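Uncharacterized protein (Corynebacterium diphtheriae NCTC 13129, PDB 3CP3) is of unknown function but belongs to the pyridoxamine 5'-phosphate oxidase family and, as in relatives of the FMN-binding clan, may bind a flavin. Local coordinates at residues V48-A53 against A107-T112. Residues are numbered along the deposited sequence; the frame is centred on the assembly and turned at random.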
loop_
_atom_site.group_PDB
_atom_site.type_symbol
_atom_site.label_atom_id
_atom_site.label_comp_id
_atom_site.label_asym_id
_atom_site.label_seq_id
_atom_site.Cartn_x
_atom_site.Cartn_y
_atom_site.Cartn_z
ATOM N N VAL A 48 -9.765 1.438 -12.505
ATOM C CA VAL A 48 -10.629 2.565 -12.794
ATOM C C VAL A 48 -11.721 2.565 -11.730
ATOM O O VAL A 48 -12.134 1.499 -11.251
ATOM C CB VAL A 48 -11.260 2.493 -14.227
ATOM C CG1 VAL A 48 -10.234 2.873 -15.298
ATOM C CG2 VAL A 48 -11.891 1.078 -14.520
ATOM N N LEU A 49 -12.165 3.765 -11.364
ATOM C CA LEU A 49 -13.303 3.954 -10.487
ATOM C C LEU A 49 -14.578 4.086 -11.321
ATOM O O LEU A 49 -14.639 4.914 -12.229
ATOM C CB LEU A 49 -13.106 5.256 -9.686
ATOM C CG LEU A 49 -14.240 5.636 -8.736
ATOM C CD1 LEU A 49 -14.285 4.604 -7.550
ATOM C CD2 LEU A 49 -14.009 7.045 -8.198
ATOM N N ASP A 50 -15.587 3.287 -10.999
ATOM C CA ASP A 50 -16.874 3.277 -11.708
ATOM C C ASP A 50 -17.968 3.759 -10.747
ATOM O O ASP A 50 -18.083 3.266 -9.632
ATOM C CB ASP A 50 -17.196 1.873 -12.237
ATOM C CG ASP A 50 -18.478 1.837 -13.076
ATOM O OD1 ASP A 50 -18.896 2.900 -13.583
ATOM O OD2 ASP A 50 -19.062 0.742 -13.242
ATOM N N TYR A 51 -18.801 4.680 -11.226
ATOM C CA TYR A 51 -19.858 5.319 -10.423
ATOM C C TYR A 51 -21.282 4.871 -10.699
ATOM O O TYR A 51 -22.228 5.294 -10.023
ATOM C CB TYR A 51 -19.810 6.820 -10.644
ATOM C CG TYR A 51 -18.894 7.491 -9.684
ATOM C CD1 TYR A 51 -19.070 7.315 -8.310
ATOM C CD2 TYR A 51 -17.859 8.295 -10.131
ATOM C CE1 TYR A 51 -18.244 7.916 -7.411
ATOM C CE2 TYR A 51 -17.032 8.907 -9.244
ATOM C CZ TYR A 51 -17.232 8.707 -7.876
ATOM O OH TYR A 51 -16.415 9.297 -6.967
ATOM N N SER A 52 -21.357 3.976 -11.679
ATOM C CA SER A 52 -22.599 3.691 -12.388
ATOM C C SER A 52 -23.664 2.906 -11.602
ATOM O O SER A 52 -24.812 2.813 -12.050
ATOM C CB SER A 52 -22.288 2.976 -13.704
ATOM O OG SER A 52 -21.654 3.862 -14.615
ATOM N N ALA A 53 -23.297 2.336 -10.456
ATOM C CA ALA A 53 -24.257 1.572 -9.650
ATOM C C ALA A 53 -24.743 2.409 -8.464
ATOM O O ALA A 53 -24.636 3.643 -8.494
ATOM C CB ALA A 53 -23.644 0.249 -9.182
ATOM N N ALA A 107 -18.392 -7.628 -17.461
ATOM C CA ALA A 107 -17.114 -7.637 -18.213
ATOM C C ALA A 107 -17.036 -6.659 -19.419
ATOM O O ALA A 107 -16.028 -5.942 -19.613
ATOM C CB ALA A 107 -16.788 -9.043 -18.690
ATOM N N ARG A 108 -18.090 -6.666 -20.235
ATOM C CA ARG A 108 -18.213 -5.805 -21.403
ATOM C C ARG A 108 -18.242 -4.308 -21.031
ATOM O O ARG A 108 -17.519 -3.476 -21.593
ATOM C CB ARG A 108 -19.471 -6.217 -22.175
ATOM C CG ARG A 108 -19.689 -5.522 -23.479
ATOM C CD ARG A 108 -20.831 -6.194 -24.294
ATOM N NE ARG A 108 -20.732 -7.666 -24.387
ATOM C CZ ARG A 108 -21.721 -8.544 -24.104
ATOM N NH1 ARG A 108 -22.935 -8.134 -23.713
ATOM N NH2 ARG A 108 -21.505 -9.855 -24.230
ATOM N N HIS A 109 -19.090 -3.994 -20.064
ATOM C CA HIS A 109 -19.115 -2.708 -19.384
ATOM C C HIS A 109 -17.738 -2.279 -18.771
ATOM O O HIS A 109 -17.268 -1.189 -19.031
ATOM C CB HIS A 109 -20.211 -2.727 -18.305
ATOM C CG HIS A 109 -20.111 -1.597 -17.342
ATOM N ND1 HIS A 109 -20.311 -0.286 -17.717
ATOM C CD2 HIS A 109 -19.764 -1.572 -16.032
ATOM C CE1 HIS A 109 -20.110 0.496 -16.671
ATOM N NE2 HIS A 109 -19.796 -0.261 -15.639
ATOM N N ALA A 110 -17.110 -3.142 -17.984
ATOM C CA ALA A 110 -15.787 -2.839 -17.410
ATOM C C ALA A 110 -14.751 -2.495 -18.505
ATOM O O ALA A 110 -13.910 -1.616 -18.317
ATOM C CB ALA A 110 -15.315 -3.986 -16.571
ATOM N N ASP A 111 -14.866 -3.165 -19.651
ATOM C CA ASP A 111 -13.978 -2.952 -20.793
ATOM C C ASP A 111 -14.130 -1.596 -21.513
ATOM O O ASP A 111 -13.362 -1.292 -22.436
ATOM C CB ASP A 111 -14.133 -4.092 -21.788
ATOM C CG ASP A 111 -12.853 -4.385 -22.536
ATOM O OD1 ASP A 111 -11.806 -4.566 -21.870
ATOM O OD2 ASP A 111 -12.891 -4.428 -23.775
ATOM N N THR A 112 -15.117 -0.789 -21.118
ATOM C CA THR A 112 -15.333 0.522 -21.763
ATOM C C THR A 112 -14.809 1.667 -20.892
ATOM O O THR A 112 -14.880 2.850 -21.270
ATOM C CB THR A 112 -16.821 0.797 -22.059
ATOM O OG1 THR A 112 -17.532 0.870 -20.819
ATOM C CG2 THR A 112 -17.412 -0.304 -22.904
#
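His109 and Asp50 reach for each other from opposite directions and join through one histidine-carboxylate hydrogen bond, NE2 of His109 donating its N-H to OD2 of Asp50 over 2.7 Å. The bond is nearly straight, with an N-H...O angle of 171°. The imidazole presents its edge, and OD2 lies almost exactly in the ring plane. The carboxylate does not lie flat with the ring: the two planes are turned 44° apart, and the nitrogen comes to OD2 from above the carboxylate plane. Both side chains are extended, CG standing anti to the backbone N in His109 and in Asp50 (chi1 -176°), which lets them bridge the 10.0 Å between the CA atoms of Asp50 and His109.

The other oxygen also helps to hold the carboxylate's rotation. OD1 of Asp50 takes the backbone N of Ser52 at 3.3 Å, closing an Asx turn where the strand gives out, and also OG of Ser52 at 3.1 Å, this one on the syn side and close to the carboxylate plane. The same hydroxyl, OG of Ser52, stands 4.2 Å from CE1 of His109. OD2 has a second charged partner in Arg57, whose salt bridge probably favours the ionised carboxylate.

On the helix side, the carbonyl O of His109 receives both N and OG1 of Thr112, the hydroxyl at 2.7 Å. The contact ties the end of strand 39-50, in the antiparallel sheet of this pyridoxamine 5'-phosphate oxidase-like fold, to helix 104-110, beside strand 57-62, from which Arg57 touches His109 and Tyr59 packs against both Asp50 and Ala110.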